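Local atomic coordinates of penicillin binding protein 2X (Streptococcus thermophilus, PDB entry 5U47), a protein that probably acts as a penicillin-sensitive transpeptidase that cross-links the peptides of adjacent glycan strands in cell wall peptidoglycan during septum formation. Residues A150-N162 / Y168-L180. The protein carries 1 engineered substitution. Residues are numbered along the deposited sequence; the frame is centred on the assembly and turned at random.
Sequences ASEFLGRAEPIEN and YSLIGQTGLERSL
The carbonyl oxygen I171 O is gripped from opposite faces of its plane: the backbone N of E158 reaches it at 3.0 Å, and the amide NE2 of Q173, on a chain folded back at chi2 (-63°), at 3.0 Å. That fold also brings NE2 against I160 CG1. Q173 and E158 cross at about a right angle, CG to CG 3.6 Å. Beyond them I171 CD1 meets I160 CB at 3.7 Å, these two side chains crossing in the same way. On the other face of the hairpin E161 CB sits over the Y168 ring, 4.1 Å from its centroid, and the carboxylate lies nearly parallel to the ring, 7° apart. A water joins I160 O to S169 OG.

R156 holds E158 side-on, NE to OE2 and NH2 to OE1, while its NH1 bonds S269 O. Its backbone N donates to T174 OG1 at 2.8 Å, and its O takes a nearly straight bond (171°) from Q173 N. Here helix 151-154 runs into the first strand and the second strand leads on to helix 175-179: L176 N donates to F153 O and E177 N to L154 O, with G155 and G175, both at positive phi, packed against each other. E177 CG lies beside L154 O, and its carboxylate, against A157 CB, forms salt bridges with R32 and R142. The whole is a two-stranded antiparallel beta hairpin flanked by short helices, within the penicillin-binding protein dimerisation domain.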
ATOM      1  N   ALA A 150      -7.836  -2.493  -7.744  1.00 19.62           N
ATOM      2  CA  ALA A 150      -6.836  -2.502  -6.641  1.00 18.91           C
ATOM      3  C   ALA A 150      -7.142  -3.592  -5.639  1.00 19.42           C
ATOM      4  O   ALA A 150      -7.055  -3.386  -4.426  1.00 19.55           O
ATOM      5  CB  ALA A 150      -6.843  -1.167  -5.951  1.00 19.17           C
ATOM      6  N   SER A 151      -7.459  -4.768  -6.145  1.00 19.94           N
ATOM      7  CA  SER A 151      -7.948  -5.834  -5.277  1.00 21.47           C
ATOM      8  C   SER A 151      -6.966  -6.289  -4.219  1.00 21.98           C
ATOM      9  O   SER A 151      -7.312  -6.352  -3.024  1.00 21.23           O
ATOM     10  CB  SER A 151      -8.460  -7.007  -6.117  1.00 21.78           C
ATOM     11  OG  SER A 151      -9.606  -6.601  -6.845  1.00 21.38           O
ATOM     12  N   GLU A 152      -5.746  -6.600  -4.637  1.00 21.76           N
ATOM     13  CA  GLU A 152      -4.726  -6.997  -3.673  1.00 23.35           C
ATOM     14  C   GLU A 152      -4.418  -5.876  -2.660  1.00 22.71           C
ATOM     15  O   GLU A 152      -4.195  -6.143  -1.487  1.00 24.81           O
ATOM     16  CB  GLU A 152      -3.457  -7.510  -4.375  1.00 22.47           C
ATOM     17  CG  GLU A 152      -3.649  -8.881  -5.022  1.00 22.72           C
ATOM     18  CD  GLU A 152      -4.457  -8.898  -6.316  1.00 23.39           C
ATOM     19  OE1 GLU A 152      -4.804  -7.819  -6.919  1.00 22.72           O
ATOM     20  OE2 GLU A 152      -4.740 -10.036  -6.747  1.00 24.96           O
ATOM     21  N   PHE A 153      -4.434  -4.631  -3.115  1.00 21.63           N
ATOM     22  CA  PHE A 153      -4.210  -3.508  -2.196  1.00 21.71           C
ATOM     23  C   PHE A 153      -5.307  -3.419  -1.105  1.00 21.37           C
ATOM     24  O   PHE A 153      -4.999  -3.316   0.101  1.00 19.92           O
ATOM     25  CB  PHE A 153      -4.125  -2.226  -2.993  1.00 22.15           C
ATOM     26  CG  PHE A 153      -4.180  -0.982  -2.158  1.00 22.93           C
ATOM     27  CD1 PHE A 153      -3.055  -0.535  -1.477  1.00 23.71           C
ATOM     28  CD2 PHE A 153      -5.357  -0.251  -2.070  1.00 23.07           C
ATOM     29  CE1 PHE A 153      -3.112   0.627  -0.718  1.00 25.20           C
ATOM     30  CE2 PHE A 153      -5.418   0.925  -1.321  1.00 24.28           C
ATOM     31  CZ  PHE A 153      -4.291   1.356  -0.645  1.00 25.30           C
ATOM     32  N   LEU A 154      -6.565  -3.471  -1.534  1.00 20.37           N
ATOM     33  CA  LEU A 154      -7.697  -3.374  -0.604  1.00 22.20           C
ATOM     34  C   LEU A 154      -7.785  -4.548   0.344  1.00 21.30           C
ATOM     35  O   LEU A 154      -8.046  -4.375   1.522  1.00 22.06           O
ATOM     36  CB  LEU A 154      -9.021  -3.258  -1.364  1.00 22.36           C
ATOM     37  CG  LEU A 154      -9.236  -1.992  -2.178  1.00 23.17           C
ATOM     38  CD1 LEU A 154     -10.504  -2.114  -3.007  1.00 24.35           C
ATOM     39  CD2 LEU A 154      -9.292  -0.778  -1.272  1.00 24.23           C
ATOM     40  N   GLY A 155      -7.560  -5.746  -0.170  1.00 21.70           N
ATOM     41  CA  GLY A 155      -7.721  -6.926   0.638  1.00 22.92           C
ATOM     42  C   GLY A 155      -9.194  -7.218   0.877  1.00 23.50           C
ATOM     43  O   GLY A 155     -10.080  -6.631   0.238  1.00 23.11           O
ATOM     44  N   ARG A 156      -9.445  -8.135   1.809  1.00 25.29           N
ATOM     45  CA  ARG A 156     -10.798  -8.600   2.142  1.00 25.77           C
ATOM     46  C   ARG A 156     -11.058  -8.616   3.645  1.00 25.78           C
ATOM     47  O   ARG A 156     -10.155  -8.919   4.428  1.00 24.03           O
ATOM     48  CB  ARG A 156     -10.983 -10.043   1.643  1.00 27.23           C
ATOM     49  CG  ARG A 156     -11.177 -10.201   0.135  1.00 28.20           C
ATOM     50  CD  ARG A 156     -12.583  -9.835  -0.325  1.00 29.35           C
ATOM     51  NE  ARG A 156     -13.565 -10.761   0.258  1.00 34.07           N
ATOM     52  CZ  ARG A 156     -14.858 -10.847  -0.083  1.00 34.37           C
ATOM     53  NH1 ARG A 156     -15.383 -10.078  -1.030  1.00 32.90           N
ATOM     54  NH2 ARG A 156     -15.634 -11.732   0.535  1.00 35.07           N
ATOM     55  N   ALA A 157     -12.288  -8.270   4.011  1.00 25.13           N
ATOM     56  CA  ALA A 157     -12.814  -8.407   5.370  1.00 26.14           C
ATOM     57  C   ALA A 157     -13.888  -9.489   5.196  1.00 28.22           C
ATOM     58  O   ALA A 157     -14.677  -9.442   4.238  1.00 29.51           O
ATOM     59  CB  ALA A 157     -13.416  -7.118   5.864  1.00 25.78           C
ATOM     60  N   GLU A 158     -13.887 -10.485   6.076  1.00 29.41           N
ATOM     61  CA  GLU A 158     -14.788 -11.625   5.957  1.00 30.90           C
ATOM     62  C   GLU A 158     -15.569 -11.807   7.252  1.00 32.39           C
ATOM     63  O   GLU A 158     -15.085 -11.430   8.307  1.00 30.21           O
ATOM     64  CB  GLU A 158     -13.973 -12.901   5.710  1.00 32.76           C
ATOM     65  CG  GLU A 158     -13.024 -12.888   4.508  1.00 34.21           C
ATOM     66  CD  GLU A 158     -13.744 -12.872   3.169  1.00 34.50           C
ATOM     67  OE1 GLU A 158     -14.994 -12.989   3.143  1.00 34.82           O
ATOM     68  OE2 GLU A 158     -13.057 -12.730   2.130  1.00 34.96           O
ATOM     69  N   PRO A 159     -16.767 -12.417   7.173  1.00 33.39           N
ATOM     70  CA  PRO A 159     -17.536 -12.647   8.392  1.00 35.08           C
ATOM     71  C   PRO A 159     -16.939 -13.799   9.188  1.00 36.54           C
ATOM     72  O   PRO A 159     -16.755 -14.882   8.652  1.00 36.99           O
ATOM     73  CB  PRO A 159     -18.935 -12.988   7.878  1.00 34.98           C
ATOM     74  CG  PRO A 159     -18.734 -13.514   6.505  1.00 35.13           C
ATOM     75  CD  PRO A 159     -17.435 -12.960   5.980  1.00 33.65           C
ATOM     76  N   ILE A 160     -16.624 -13.544  10.456  1.00 37.65           N
ATOM     77  CA  ILE A 160     -16.023 -14.545  11.335  1.00 40.51           C
ATOM     78  C   ILE A 160     -16.952 -14.792  12.526  1.00 42.37           C
ATOM     79  O   ILE A 160     -17.428 -13.835  13.160  1.00 39.73           O
ATOM     80  CB  ILE A 160     -14.632 -14.073  11.813  1.00 40.17           C
ATOM     81  CG1 ILE A 160     -13.688 -13.856  10.616  1.00 41.58           C
ATOM     82  CG2 ILE A 160     -14.020 -15.056  12.789  1.00 42.72           C
ATOM     83  CD1 ILE A 160     -13.372 -15.095   9.797  1.00 42.42           C
ATOM     84  N   GLU A 161     -17.199 -16.068  12.827  1.00 44.37           N
ATOM     85  CA  GLU A 161     -18.078 -16.447  13.929  1.00 48.94           C
ATOM     86  C   GLU A 161     -17.331 -16.441  15.263  1.00 51.87           C
ATOM     87  O   GLU A 161     -16.294 -17.093  15.411  1.00 52.31           O
ATOM     88  CB  GLU A 161     -18.672 -17.858  13.728  1.00 51.65           C
ATOM     89  CG  GLU A 161     -19.741 -18.203  14.773  1.00 54.92           C
ATOM     90  CD  GLU A 161     -20.143 -19.676  14.845  1.00 59.01           C
ATOM     91  OE1 GLU A 161     -19.582 -20.526  14.118  1.00 59.03           O
ATOM     92  OE2 GLU A 161     -21.036 -19.980  15.668  1.00 60.89           O
ATOM     93  N   ASN A 162     -17.879 -15.719  16.236  1.00 53.57           N
ATOM     94  CA  ASN A 162     -17.331 -15.717  17.590  1.00 56.42           C
ATOM     95  C   ASN A 162     -17.861 -17.002  18.256  1.00 57.56           C
ATOM     96  O   ASN A 162     -19.060 -17.137  18.506  1.00 57.21           O
ATOM     97  CB  ASN A 162     -17.769 -14.448  18.333  1.00 57.45           C
ATOM     98  CG  ASN A 162     -17.176 -14.339  19.731  1.00 59.85           C
ATOM     99  OD1 ASN A 162     -17.092 -15.319  20.467  1.00 61.69           O
ATOM    100  ND2 ASN A 162     -16.796 -13.128  20.112  1.00 60.26           N
ATOM    101  N   TYR A 168     -21.512 -12.817  14.741  1.00 35.86           N
ATOM    102  CA  TYR A 168     -20.643 -12.614  13.586  1.00 36.61           C
ATOM    103  C   TYR A 168     -20.177 -11.198  13.530  1.00 34.58           C
ATOM    104  O   TYR A 168     -20.892 -10.298  13.928  1.00 34.65           O
ATOM    105  CB  TYR A 168     -21.361 -12.936  12.275  1.00 36.73           C
ATOM    106  CG  TYR A 168     -21.501 -14.406  12.051  1.00 39.52           C
ATOM    107  CD1 TYR A 168     -22.501 -15.126  12.686  1.00 41.68           C
ATOM    108  CD2 TYR A 168     -20.616 -15.089  11.219  1.00 40.58           C
ATOM    109  CE1 TYR A 168     -22.629 -16.494  12.488  1.00 44.98           C
ATOM    110  CE2 TYR A 168     -20.739 -16.461  11.013  1.00 42.70           C
ATOM    111  CZ  TYR A 168     -21.748 -17.148  11.650  1.00 43.83           C
ATOM    112  OH  TYR A 168     -21.877 -18.489  11.455  1.00 47.97           O
ATOM    113  N   SER A 169     -18.961 -11.020  13.044  1.00 34.80           N
ATOM    114  CA  SER A 169     -18.405  -9.698  12.825  1.00 35.94           C
ATOM    115  C   SER A 169     -17.466  -9.784  11.624  1.00 33.53           C
ATOM    116  O   SER A 169     -16.933 -10.848  11.309  1.00 33.50           O
ATOM    117  CB  SER A 169     -17.650  -9.205  14.063  1.00 38.15           C
ATOM    118  OG  SER A 169     -16.460  -9.945  14.248  1.00 42.77           O
ATOM    119  N   LEU A 170     -17.282  -8.666  10.944  1.00 32.78           N
ATOM    120  CA  LEU A 170     -16.366  -8.622   9.828  1.00 32.46           C
ATOM    121  C   LEU A 170     -14.966  -8.396  10.364  1.00 31.24           C
ATOM    122  O   LEU A 170     -14.758  -7.480  11.160  1.00 32.18           O
ATOM    123  CB  LEU A 170     -16.725  -7.471   8.897  1.00 32.53           C
ATOM    124  CG  LEU A 170     -18.025  -7.599   8.126  1.00 33.18           C
ATOM    125  CD1 LEU A 170     -18.186  -6.342   7.284  1.00 33.71           C
ATOM    126  CD2 LEU A 170     -18.006  -8.850   7.259  1.00 33.97           C
ATOM    127  N   ILE A 171     -14.021  -9.216   9.918  1.00 30.25           N
ATOM    128  CA  ILE A 171     -12.604  -9.086  10.302  1.00 30.31           C
ATOM    129  C   ILE A 171     -11.724  -9.063   9.057  1.00 29.37           C
ATOM    130  O   ILE A 171     -11.801  -9.969   8.210  1.00 27.22           O
ATOM    131  CB  ILE A 171     -12.148 -10.233  11.206  1.00 32.78           C
ATOM    132  CG1 ILE A 171     -13.033 -10.278  12.459  1.00 34.12           C
ATOM    133  CG2 ILE A 171     -10.663 -10.092  11.569  1.00 32.20           C
ATOM    134  CD1 ILE A 171     -12.666 -11.352  13.452  1.00 37.72           C
ATOM    135  N   GLY A 172     -10.882  -8.029   8.962  1.00 28.19           N
ATOM    136  CA  GLY A 172      -9.957  -7.890   7.840  1.00 28.36           C
ATOM    137  C   GLY A 172      -8.970  -9.047   7.825  1.00 29.37           C
ATOM    138  O   GLY A 172      -8.317  -9.309   8.835  1.00 29.61           O
ATOM    139  N   GLN A 173      -8.885  -9.738   6.689  1.00 28.86           N
ATOM    140  CA  GLN A 173      -8.021 -10.922   6.521  1.00 30.82           C
ATOM    141  C   GLN A 173      -6.758 -10.653   5.713  1.00 29.19           C
ATOM    142  O   GLN A 173      -5.744 -11.297   5.916  1.00 29.28           O
ATOM    143  CB  GLN A 173      -8.799 -12.042   5.807  1.00 31.70           C
ATOM    144  CG  GLN A 173     -10.076 -12.459   6.515  1.00 33.58           C
ATOM    145  CD  GLN A 173      -9.823 -13.046   7.885  1.00 34.71           C
ATOM    146  OE1 GLN A 173      -8.935 -13.872   8.055  1.00 36.63           O
ATOM    147  NE2 GLN A 173     -10.623 -12.645   8.863  1.00 35.72           N
ATOM    148  N   THR A 174      -6.842  -9.718   4.778  1.00 27.53           N
ATOM    149  CA  THR A 174      -5.733  -9.395   3.904  1.00 26.81           C
ATOM    150  C   THR A 174      -5.688  -7.934   3.568  1.00 24.98           C
ATOM    151  O   THR A 174      -6.674  -7.202   3.758  1.00 24.18           O
ATOM    152  CB  THR A 174      -5.871 -10.123   2.548  1.00 27.21           C
ATOM    153  OG1 THR A 174      -7.153  -9.810   1.977  1.00 27.85           O
ATOM    154  CG2 THR A 174      -5.735 -11.629   2.732  1.00 29.35           C
ATOM    155  N   GLY A 175      -4.542  -7.527   3.028  1.00 24.01           N
ATOM    156  CA  GLY A 175      -4.340  -6.168   2.524  1.00 23.07           C
ATOM    157  C   GLY A 175      -4.667  -5.039   3.469  1.00 22.84           C
ATOM    158  O   GLY A 175      -4.405  -5.136   4.697  1.00 22.63           O
ATOM    159  N   LEU A 176      -5.250  -3.970   2.929  0.50 22.31           N
ATOM    160  CA  LEU A 176      -5.593  -2.791   3.729  0.50 21.89           C
ATOM    161  C   LEU A 176      -6.668  -3.080   4.783  0.50 22.28           C
ATOM    162  O   LEU A 176      -6.629  -2.513   5.877  0.50 21.85           O
ATOM    163  CB  LEU A 176      -6.006  -1.634   2.824  0.50 21.42           C
ATOM    164  CG  LEU A 176      -6.322  -0.327   3.540  0.50 21.77           C
ATOM    165  CD1 LEU A 176      -6.234   0.859   2.587  0.50 21.43           C
ATOM    166  CD2 LEU A 176      -7.677  -0.403   4.225  0.50 22.15           C
ATOM    167  N   GLU A 177      -7.619  -3.952   4.444  1.00 22.67           N
ATOM    168  CA  GLU A 177      -8.663  -4.384   5.393  1.00 23.44           C
ATOM    169  C   GLU A 177      -8.035  -4.949   6.658  1.00 24.26           C
ATOM    170  O   GLU A 177      -8.448  -4.594   7.789  1.00 25.72           O
ATOM    171  CB  GLU A 177      -9.569  -5.433   4.745  1.00 23.37           C
ATOM    172  CG  GLU A 177     -10.495  -4.877   3.673  1.00 22.60           C
ATOM    173  CD  GLU A 177     -11.783  -4.238   4.209  1.00 23.40           C
ATOM    174  OE1 GLU A 177     -11.850  -3.805   5.385  1.00 23.68           O
ATOM    175  OE2 GLU A 177     -12.756  -4.179   3.429  1.00 24.10           O
ATOM    176  N   ARG A 178      -7.027  -5.805   6.492  0.50 25.43           N
ATOM    177  CA  ARG A 178      -6.340  -6.379   7.650  0.50 26.66           C
ATOM    178  C   ARG A 178      -5.432  -5.348   8.306  0.50 25.91           C
ATOM    179  O   ARG A 178      -5.441  -5.204   9.522  0.50 25.04           O
ATOM    180  CB  ARG A 178      -5.511  -7.598   7.273  0.50 28.41           C
ATOM    181  CG  ARG A 178      -4.884  -8.271   8.492  0.50 30.67           C
ATOM    182  CD  ARG A 178      -4.003  -9.451   8.132  0.50 32.76           C
ATOM    183  NE  ARG A 178      -3.579 -10.178   9.324  0.50 35.63           N
ATOM    184  CZ  ARG A 178      -2.866 -11.296   9.304  0.50 37.83           C
ATOM    185  NH1 ARG A 178      -2.488 -11.816   8.145  0.50 37.88           N
ATOM    186  NH2 ARG A 178      -2.534 -11.893  10.444  0.50 39.43           N
ATOM    187  N   SER A 179      -4.661  -4.620   7.498  1.00 24.99           N
ATOM    188  CA  SER A 179      -3.719  -3.632   8.049  1.00 25.95           C
ATOM    189  C   SER A 179      -4.350  -2.544   8.936  1.00 25.64           C
ATOM    190  O   SER A 179      -3.808  -2.213   9.985  1.00 25.28           O
ATOM    191  CB  SER A 179      -2.874  -3.013   6.930  1.00 25.95           C
ATOM    192  OG  SER A 179      -2.119  -4.019   6.271  1.00 27.10           O
ATOM    193  N   LEU A 180      -5.495  -2.015   8.516  1.00 25.50           N
ATOM    194  CA  LEU A 180      -6.180  -0.937   9.254  1.00 26.37           C
ATOM    195  C   LEU A 180      -7.374  -1.457  10.050  1.00 26.66           C
ATOM    196  O   LEU A 180      -8.305  -0.710  10.384  1.00 25.20           O
ATOM    197  CB  LEU A 180      -6.655   0.143   8.290  1.00 25.52           C
ATOM    198  CG  LEU A 180      -5.595   0.754   7.376  1.00 27.41           C
ATOM    199  CD1 LEU A 180      -6.157   2.010   6.732  1.00 27.59           C
ATOM    200  CD2 LEU A 180      -4.311   1.089   8.093  1.00 29.36           C
TER
HETATM  201  O   HOH W   1     -16.822 -12.286  15.256  1.00 36.69           O